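Local coordinates for protein 2',5'-phosphodiesterase 12 (Homo sapiens, PDB 4Z0V) that belongs to the endonuclease/exonuclease/phosphatase family, carries a magnesium ion in the model and has an E-set-like N-terminal domain, at residues 34-46 with 55-67. Sequence-based numbering, arbitrary orientation.
Sequences GDPASSLFRWYKE and SWTETDVEERVYT
Trp-43 O takes two donors from one residue: Thr-59 N at 2.9 Å, lying in the carbonyl plane, and Thr-59 OG1, which comes from above that plane at 2.8 Å. The hydroxyl can do this because chi1 of 77° sets OG1 between its own backbone N and carbonyl carbon. OG1 also accepts from Val-61 N, closing an ST turn, and Val-61 O then receives Trp-43 N at 3.1 Å. On the indole, NE1 meets Glu-63 O and Arg-64 O near the ring plane, but both bonds are weak and neither is straight. Tyr-66 CB sits squarely over the five-membered ring, 3.4 Å from its centroid, while the tyrosine ring slides past with little overlap; its hydroxyl bonds to Asp-72. Further along, Lys-45 and Thr-57 form an antiparallel hydrogen-bonded pair: Lys-45 N donates to Thr-57 O, and Thr-57 N to Lys-45 O, the latter nearly straight at 173°. Strands 40-46 and 56-58 form a beta hairpin, with 56-58 at the edge of the four-stranded antiparallel sheet of the E-set-like N-terminal domain; strand 77-82 flanks 40-46 on its other side. Arg-42 folds back over the returning chain, bent at chi2 and chi3, and its guanidinium is sandwiched: Glu-62 CG rests on one face, the Glu-58 carboxylate on the other. NH1 makes a salt bridge to Glu-62 OE1 at 3.2 Å. NH2 donates to Thr-59 O at 2.8 Å, and Glu-58 OE2 lies farther from the same NH2, well out of the guanidinium plane, a long salt bridge of charges only. Near Phe-41, whose ring carries Arg-64 CB over one face, a water accepts from Phe-41 N and donates to Glu-62 O, bridging the two segments beyond the last direct backbone bond. Arg-64 NH2 makes a salt bridge to Glu-197 and a hydrogen bond to Pro-27 O.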
ATOM      1  N   GLY A  34      23.884 -10.098  10.788  1.00 39.37           N
ATOM      2  CA  GLY A  34      23.728 -11.053   9.693  1.00 38.82           C
ATOM      3  C   GLY A  34      22.785 -10.648   8.577  1.00 42.61           C
ATOM      4  O   GLY A  34      22.194  -9.565   8.627  1.00 43.14           O
ATOM      5  N   ASP A  35      22.641 -11.530   7.555  1.00 37.45           N
ATOM      6  CA  ASP A  35      21.814 -11.313   6.358  1.00 36.76           C
ATOM      7  C   ASP A  35      20.999 -12.574   5.939  1.00 39.56           C
ATOM      8  O   ASP A  35      21.556 -13.677   5.965  1.00 37.38           O
ATOM      9  CB  ASP A  35      22.714 -10.892   5.185  1.00 38.22           C
ATOM     10  N   PRO A  36      19.721 -12.444   5.477  1.00 35.24           N
ATOM     11  CA  PRO A  36      18.963 -13.648   5.066  1.00 34.55           C
ATOM     12  C   PRO A  36      19.592 -14.398   3.889  1.00 35.00           C
ATOM     13  O   PRO A  36      19.514 -15.627   3.859  1.00 33.37           O
ATOM     14  CB  PRO A  36      17.575 -13.100   4.707  1.00 37.00           C
ATOM     15  CG  PRO A  36      17.467 -11.805   5.472  1.00 41.66           C
ATOM     16  CD  PRO A  36      18.874 -11.236   5.388  1.00 37.37           C
ATOM     17  N   ALA A  37      20.280 -13.690   2.962  1.00 29.86           N
ATOM     18  CA  ALA A  37      20.966 -14.346   1.844  1.00 29.25           C
ATOM     19  C   ALA A  37      22.100 -15.251   2.343  1.00 27.55           C
ATOM     20  O   ALA A  37      22.433 -16.233   1.684  1.00 27.82           O
ATOM     21  CB  ALA A  37      21.528 -13.303   0.887  1.00 30.61           C
ATOM     22  N   SER A  38      22.672 -14.920   3.515  1.00 21.35           N
ATOM     23  CA  SER A  38      23.772 -15.668   4.136  1.00 21.47           C
ATOM     24  C   SER A  38      23.242 -16.693   5.147  1.00 24.44           C
ATOM     25  O   SER A  38      24.024 -17.408   5.763  1.00 24.58           O
ATOM     26  CB  SER A  38      24.719 -14.701   4.846  1.00 26.28           C
ATOM     27  OG  SER A  38      25.059 -13.593   4.030  1.00 39.43           O
ATOM     28  N   SER A  39      21.926 -16.713   5.365  1.00 19.45           N
ATOM     29  CA  SER A  39      21.319 -17.615   6.343  1.00 17.38           C
ATOM     30  C   SER A  39      20.786 -18.894   5.696  1.00 17.83           C
ATOM     31  O   SER A  39      20.659 -18.962   4.483  1.00 18.25           O
ATOM     32  CB  SER A  39      20.213 -16.886   7.103  1.00 19.01           C
ATOM     33  OG  SER A  39      20.796 -15.862   7.894  1.00 21.38           O
ATOM     34  N   LEU A  40      20.540 -19.937   6.508  1.00 13.14           N
ATOM     35  CA  LEU A  40      20.072 -21.235   5.996  1.00 13.01           C
ATOM     36  C   LEU A  40      18.635 -21.439   6.405  1.00 13.86           C
ATOM     37  O   LEU A  40      18.286 -21.166   7.554  1.00 13.94           O
ATOM     38  CB  LEU A  40      20.934 -22.396   6.561  1.00 13.73           C
ATOM     39  CG  LEU A  40      22.465 -22.356   6.331  1.00 17.86           C
ATOM     40  CD1 LEU A  40      23.136 -23.567   6.974  1.00 18.55           C
ATOM     41  CD2 LEU A  40      22.818 -22.283   4.852  1.00 19.95           C
ATOM     42  N   PHE A  41      17.807 -21.902   5.486  1.00 10.88           N
ATOM     43  CA  PHE A  41      16.399 -22.169   5.776  1.00 11.57           C
ATOM     44  C   PHE A  41      16.035 -23.549   5.324  1.00 14.64           C
ATOM     45  O   PHE A  41      16.480 -24.001   4.266  1.00 14.58           O
ATOM     46  CB  PHE A  41      15.485 -21.158   5.039  1.00 13.59           C
ATOM     47  CG  PHE A  41      15.768 -19.725   5.394  1.00 15.60           C
ATOM     48  CD1 PHE A  41      15.292 -19.180   6.575  1.00 16.80           C
ATOM     49  CD2 PHE A  41      16.504 -18.911   4.538  1.00 18.31           C
ATOM     50  CE1 PHE A  41      15.586 -17.851   6.923  1.00 18.75           C
ATOM     51  CE2 PHE A  41      16.786 -17.579   4.884  1.00 20.60           C
ATOM     52  CZ  PHE A  41      16.329 -17.064   6.072  1.00 17.40           C
ATOM     53  N   ARG A  42      15.200 -24.216   6.088  1.00 11.12           N
ATOM     54  CA  ARG A  42      14.690 -25.515   5.658  1.00 11.03           C
ATOM     55  C   ARG A  42      13.307 -25.679   6.244  1.00 13.51           C
ATOM     56  O   ARG A  42      13.136 -25.471   7.432  1.00 14.46           O
ATOM     57  CB  ARG A  42      15.616 -26.679   6.077  1.00 14.30           C
ATOM     58  CG  ARG A  42      15.071 -28.068   5.699  1.00 23.43           C
ATOM     59  CD  ARG A  42      14.959 -28.279   4.186  1.00 32.32           C
ATOM     60  NE  ARG A  42      16.271 -28.533   3.577  1.00 35.47           N
ATOM     61  CZ  ARG A  42      16.438 -29.039   2.360  1.00 45.06           C
ATOM     62  NH1 ARG A  42      17.659 -29.232   1.877  1.00 36.46           N
ATOM     63  NH2 ARG A  42      15.388 -29.344   1.613  1.00 28.04           N
ATOM     64  N   TRP A  43      12.342 -26.045   5.420  1.00 12.05           N
ATOM     65  CA  TRP A  43      10.982 -26.230   5.885  1.00 10.99           C
ATOM     66  C   TRP A  43      10.666 -27.706   6.009  1.00 12.67           C
ATOM     67  O   TRP A  43      11.019 -28.499   5.124  1.00 11.99           O
ATOM     68  CB  TRP A  43       9.998 -25.569   4.924  1.00  9.46           C
ATOM     69  CG  TRP A  43       9.961 -24.079   5.066  1.00 10.65           C
ATOM     70  CD1 TRP A  43      10.670 -23.155   4.340  1.00 13.29           C
ATOM     71  CD2 TRP A  43       9.089 -23.343   5.916  1.00 10.73           C
ATOM     72  NE1 TRP A  43      10.311 -21.881   4.726  1.00 12.14           N
ATOM     73  CE2 TRP A  43       9.326 -21.969   5.676  1.00 13.97           C
ATOM     74  CE3 TRP A  43       8.084 -23.715   6.836  1.00 12.57           C
ATOM     75  CZ2 TRP A  43       8.633 -20.966   6.367  1.00 14.31           C
ATOM     76  CZ3 TRP A  43       7.410 -22.718   7.521  1.00 14.61           C
ATOM     77  CH2 TRP A  43       7.678 -21.365   7.271  1.00 14.90           C
ATOM     78  N   TYR A  44       9.922 -28.046   7.063  1.00 10.33           N
ATOM     79  CA  TYR A  44       9.420 -29.389   7.338  1.00  8.89           C
ATOM     80  C   TYR A  44       7.930 -29.402   7.479  1.00 13.34           C
ATOM     81  O   TYR A  44       7.328 -28.385   7.836  1.00 12.45           O
ATOM     82  CB  TYR A  44       9.992 -29.958   8.633  1.00  8.70           C
ATOM     83  CG  TYR A  44      11.490 -30.001   8.668  1.00 10.66           C
ATOM     84  CD1 TYR A  44      12.230 -28.868   8.998  1.00 12.86           C
ATOM     85  CD2 TYR A  44      12.176 -31.199   8.465  1.00 11.58           C
ATOM     86  CE1 TYR A  44      13.623 -28.911   9.071  1.00 14.83           C
ATOM     87  CE2 TYR A  44      13.568 -31.255   8.544  1.00 12.52           C
ATOM     88  CZ  TYR A  44      14.285 -30.104   8.843  1.00 17.30           C
ATOM     89  OH  TYR A  44      15.656 -30.133   8.913  1.00 19.13           O
ATOM     90  N   LYS A  45       7.335 -30.563   7.240  1.00 12.16           N
ATOM     91  CA  LYS A  45       5.913 -30.752   7.469  1.00 11.73           C
ATOM     92  C   LYS A  45       5.758 -31.988   8.342  1.00 15.45           C
ATOM     93  O   LYS A  45       6.616 -32.866   8.330  1.00 15.00           O
ATOM     94  CB  LYS A  45       5.128 -30.872   6.146  1.00 14.04           C
ATOM     95  CG  LYS A  45       5.468 -32.140   5.359  1.00 22.74           C
ATOM     96  CD  LYS A  45       4.989 -32.139   3.903  1.00 29.35           C
ATOM     97  CE  LYS A  45       5.478 -33.391   3.197  1.00 41.47           C
ATOM     98  NZ  LYS A  45       4.741 -33.654   1.931  1.00 49.15           N
ATOM     99  N   GLU A  46       4.687 -32.046   9.131  1.00 13.02           N
ATOM    100  CA  GLU A  46       4.416 -33.207   9.957  1.00 14.34           C
ATOM    101  C   GLU A  46       4.404 -34.431   9.080  1.00 19.08           C
ATOM    102  O   GLU A  46       3.882 -34.370   7.968  1.00 18.17           O
ATOM    103  CB  GLU A  46       3.071 -33.040  10.653  1.00 16.12           C
ATOM    104  CG  GLU A  46       3.196 -32.655  12.093  1.00 25.51           C
ATOM    105  CD  GLU A  46       1.837 -32.572  12.748  1.00 35.63           C
ATOM    106  OE1 GLU A  46       1.672 -33.173  13.832  1.00 31.13           O
ATOM    107  OE2 GLU A  46       0.921 -31.975  12.137  1.00 17.63           O
ATOM    108  N   SER A  55       7.290 -36.527  14.643  1.00 35.17           N
ATOM    109  CA  SER A  55       8.094 -36.853  13.451  1.00 32.02           C
ATOM    110  C   SER A  55       7.881 -35.783  12.365  1.00 28.36           C
ATOM    111  O   SER A  55       6.745 -35.354  12.154  1.00 26.56           O
ATOM    112  CB  SER A  55       7.705 -38.229  12.927  1.00 35.76           C
ATOM    113  OG  SER A  55       8.553 -38.653  11.872  1.00 50.89           O
ATOM    114  N   TRP A  56       8.964 -35.361  11.688  1.00 20.28           N
ATOM    115  CA  TRP A  56       8.938 -34.285  10.679  1.00 19.74           C
ATOM    116  C   TRP A  56       9.537 -34.758   9.369  1.00 22.83           C
ATOM    117  O   TRP A  56      10.530 -35.479   9.366  1.00 24.02           O
ATOM    118  CB  TRP A  56       9.714 -33.052  11.187  1.00 17.85           C
ATOM    119  CG  TRP A  56       9.095 -32.393  12.379  1.00 19.18           C
ATOM    120  CD1 TRP A  56       9.429 -32.585  13.691  1.00 22.10           C
ATOM    121  CD2 TRP A  56       7.982 -31.490  12.374  1.00 18.16           C
ATOM    122  NE1 TRP A  56       8.619 -31.826  14.498  1.00 21.12           N
ATOM    123  CE2 TRP A  56       7.697 -31.171  13.718  1.00 21.42           C
ATOM    124  CE3 TRP A  56       7.207 -30.904  11.359  1.00 18.80           C
ATOM    125  CZ2 TRP A  56       6.660 -30.300  14.074  1.00 20.40           C
ATOM    126  CZ3 TRP A  56       6.160 -30.072  11.712  1.00 19.64           C
ATOM    127  CH2 TRP A  56       5.903 -29.763  13.056  1.00 20.25           C
ATOM    128  N   THR A  57       8.919 -34.369   8.260  1.00 15.14           N
ATOM    129  CA  THR A  57       9.368 -34.746   6.923  1.00 13.87           C
ATOM    130  C   THR A  57       9.935 -33.519   6.260  1.00 15.71           C
ATOM    131  O   THR A  57       9.260 -32.494   6.173  1.00 13.53           O
ATOM    132  CB  THR A  57       8.225 -35.350   6.103  1.00 25.69           C
ATOM    133  OG1 THR A  57       7.773 -36.521   6.772  1.00 24.22           O
ATOM    134  CG2 THR A  57       8.653 -35.709   4.686  1.00 25.57           C
ATOM    135  N   GLU A  58      11.188 -33.619   5.820  1.00 13.17           N
ATOM    136  CA  GLU A  58      11.835 -32.498   5.163  1.00 14.82           C
ATOM    137  C   GLU A  58      11.160 -32.192   3.843  1.00 19.76           C
ATOM    138  O   GLU A  58      10.852 -33.108   3.081  1.00 22.03           O
ATOM    139  CB  GLU A  58      13.296 -32.873   4.939  1.00 16.34           C
ATOM    140  CG  GLU A  58      14.201 -31.738   4.561  1.00 23.87           C
ATOM    141  CD  GLU A  58      15.508 -32.271   4.013  1.00 39.10           C
ATOM    142  OE1 GLU A  58      16.506 -32.230   4.758  1.00 28.70           O
ATOM    143  OE2 GLU A  58      15.525 -32.780   2.870  1.00 28.87           O
ATOM    144  N   THR A  59      10.911 -30.917   3.564  1.00 14.71           N
ATOM    145  CA  THR A  59      10.378 -30.554   2.256  1.00 15.10           C
ATOM    146  C   THR A  59      11.582 -30.200   1.398  1.00 21.99           C
ATOM    147  O   THR A  59      12.682 -30.004   1.942  1.00 22.77           O
ATOM    148  CB  THR A  59       9.373 -29.379   2.337  1.00 15.82           C
ATOM    149  OG1 THR A  59      10.149 -28.190   2.498  1.00 15.73           O
ATOM    150  CG2 THR A  59       8.351 -29.531   3.452  1.00 20.03           C
ATOM    151  N   ASP A  60      11.390 -30.014   0.092  1.00 20.54           N
ATOM    152  CA  ASP A  60      12.520 -29.586  -0.733  1.00 21.83           C
ATOM    153  C   ASP A  60      12.657 -28.050  -0.721  1.00 23.08           C
ATOM    154  O   ASP A  60      13.421 -27.502  -1.510  1.00 22.38           O
ATOM    155  CB  ASP A  60      12.415 -30.126  -2.192  1.00 25.60           C
ATOM    156  CG  ASP A  60      11.131 -29.857  -2.957  1.00 51.79           C
ATOM    157  OD1 ASP A  60      10.458 -28.839  -2.662  1.00 54.23           O
ATOM    158  OD2 ASP A  60      10.817 -30.643  -3.884  1.00 64.31           O
ATOM    159  N   VAL A  61      11.984 -27.359   0.215  1.00 16.81           N
ATOM    160  CA  VAL A  61      12.018 -25.906   0.206  1.00 15.50           C
ATOM    161  C   VAL A  61      13.101 -25.400   1.173  1.00 16.80           C
ATOM    162  O   VAL A  61      13.006 -25.593   2.394  1.00 15.78           O
ATOM    163  CB  VAL A  61      10.602 -25.321   0.492  1.00 17.07           C
ATOM    164  CG1 VAL A  61      10.615 -23.795   0.471  1.00 16.88           C
ATOM    165  CG2 VAL A  61       9.566 -25.870  -0.510  1.00 17.58           C
ATOM    166  N   GLU A  62      14.128 -24.754   0.592  1.00 14.17           N
ATOM    167  CA  GLU A  62      15.283 -24.185   1.314  1.00 15.84           C
ATOM    168  C   GLU A  62      15.261 -22.675   1.300  1.00 22.00           C
ATOM    169  O   GLU A  62      16.298 -22.038   1.491  1.00 23.70           O
ATOM    170  CB  GLU A  62      16.607 -24.667   0.683  1.00 18.17           C
ATOM    171  CG  GLU A  62      16.786 -26.167   0.703  1.00 32.39           C
ATOM    172  CD  GLU A  62      18.062 -26.619   0.023  1.00 47.44           C
ATOM    173  OE1 GLU A  62      17.994 -27.539  -0.823  1.00 51.85           O
ATOM    174  OE2 GLU A  62      19.126 -26.027   0.308  1.00 39.17           O
ATOM    175  N   GLU A  63      14.089 -22.101   1.092  1.00 19.74           N
ATOM    176  CA  GLU A  63      13.846 -20.669   1.005  1.00 20.15           C
ATOM    177  C   GLU A  63      13.170 -20.179   2.265  1.00 20.09           C
ATOM    178  O   GLU A  63      12.559 -20.958   2.989  1.00 18.01           O
ATOM    179  CB  GLU A  63      12.936 -20.348  -0.194  1.00 22.10           C
ATOM    180  CG  GLU A  63      13.231 -21.114  -1.472  1.00 39.80           C
ATOM    181  CD  GLU A  63      13.955 -20.308  -2.526  1.00 75.04           C
ATOM    182  OE1 GLU A  63      15.205 -20.380  -2.578  1.00 72.04           O
ATOM    183  OE2 GLU A  63      13.270 -19.598  -3.298  1.00 80.25           O
ATOM    184  N   ARG A  64      13.207 -18.878   2.487  1.00 16.16           N
ATOM    185  CA  ARG A  64      12.595 -18.256   3.654  1.00 14.91           C
ATOM    186  C   ARG A  64      11.068 -18.480   3.654  1.00 18.28           C
ATOM    187  O   ARG A  64      10.483 -18.754   4.698  1.00 18.13           O
ATOM    188  CB  ARG A  64      12.934 -16.763   3.613  1.00 18.14           C
ATOM    189  CG  ARG A  64      12.189 -15.930   4.624  1.00 21.07           C
ATOM    190  CD  ARG A  64      12.665 -14.490   4.533  1.00 22.50           C
ATOM    191  NE  ARG A  64      11.898 -13.685   5.473  1.00 24.72           N
ATOM    192  CZ  ARG A  64      12.276 -12.501   5.927  1.00 30.44           C
ATOM    193  NH1 ARG A  64      13.424 -11.966   5.527  1.00 19.69           N
ATOM    194  NH2 ARG A  64      11.513 -11.842   6.783  1.00 25.60           N
ATOM    195  N   VAL A  65      10.452 -18.398   2.469  1.00 14.37           N
ATOM    196  CA  VAL A  65       8.997 -18.500   2.281  1.00 12.80           C
ATOM    197  C   VAL A  65       8.627 -19.902   1.855  1.00 15.32           C
ATOM    198  O   VAL A  65       9.316 -20.519   1.038  1.00 16.59           O
ATOM    199  CB  VAL A  65       8.533 -17.440   1.230  1.00 17.30           C
ATOM    200  CG1 VAL A  65       7.028 -17.527   0.929  1.00 16.52           C
ATOM    201  CG2 VAL A  65       8.880 -16.042   1.714  1.00 17.83           C
ATOM    202  N   TYR A  66       7.524 -20.393   2.394  1.00 12.41           N
ATOM    203  CA  TYR A  66       6.992 -21.703   2.011  1.00 10.89           C
ATOM    204  C   TYR A  66       5.542 -21.529   1.626  1.00 13.91           C
ATOM    205  O   TYR A  66       4.794 -20.962   2.411  1.00 14.39           O
ATOM    206  CB  TYR A  66       7.119 -22.686   3.200  1.00 11.71           C
ATOM    207  CG  TYR A  66       6.575 -24.063   2.907  1.00 13.36           C
ATOM    208  CD1 TYR A  66       7.321 -24.987   2.181  1.00 16.18           C
ATOM    209  CD2 TYR A  66       5.300 -24.434   3.325  1.00 14.24           C
ATOM    210  CE1 TYR A  66       6.801 -26.241   1.855  1.00 18.60           C
ATOM    211  CE2 TYR A  66       4.794 -25.713   3.065  1.00 14.19           C
ATOM    212  CZ  TYR A  66       5.536 -26.598   2.297  1.00 18.87           C
ATOM    213  OH  TYR A  66       5.059 -27.859   2.030  1.00 20.11           O
ATOM    214  N   THR A  67       5.118 -22.073   0.474  1.00 10.98           N
ATOM    215  CA  THR A  67       3.705 -22.030   0.063  1.00 10.75           C
ATOM    216  C   THR A  67       3.166 -23.456   0.198  1.00 13.89           C
ATOM    217  O   THR A  67       3.546 -24.340  -0.584  1.00 13.06           O
ATOM    218  CB  THR A  67       3.520 -21.449  -1.358  1.00 17.29           C
ATOM    219  OG1 THR A  67       4.144 -20.182  -1.408  1.00 16.64           O
ATOM    220  CG2 THR A  67       2.050 -21.248  -1.718  1.00 17.06           C
TER
HETATM  221  O   HOH W   1      18.641 -22.022   2.611  1.00 18.79           O
HETATM  222  O   HOH W   2       4.635 -30.963   0.932  1.00 50.23           O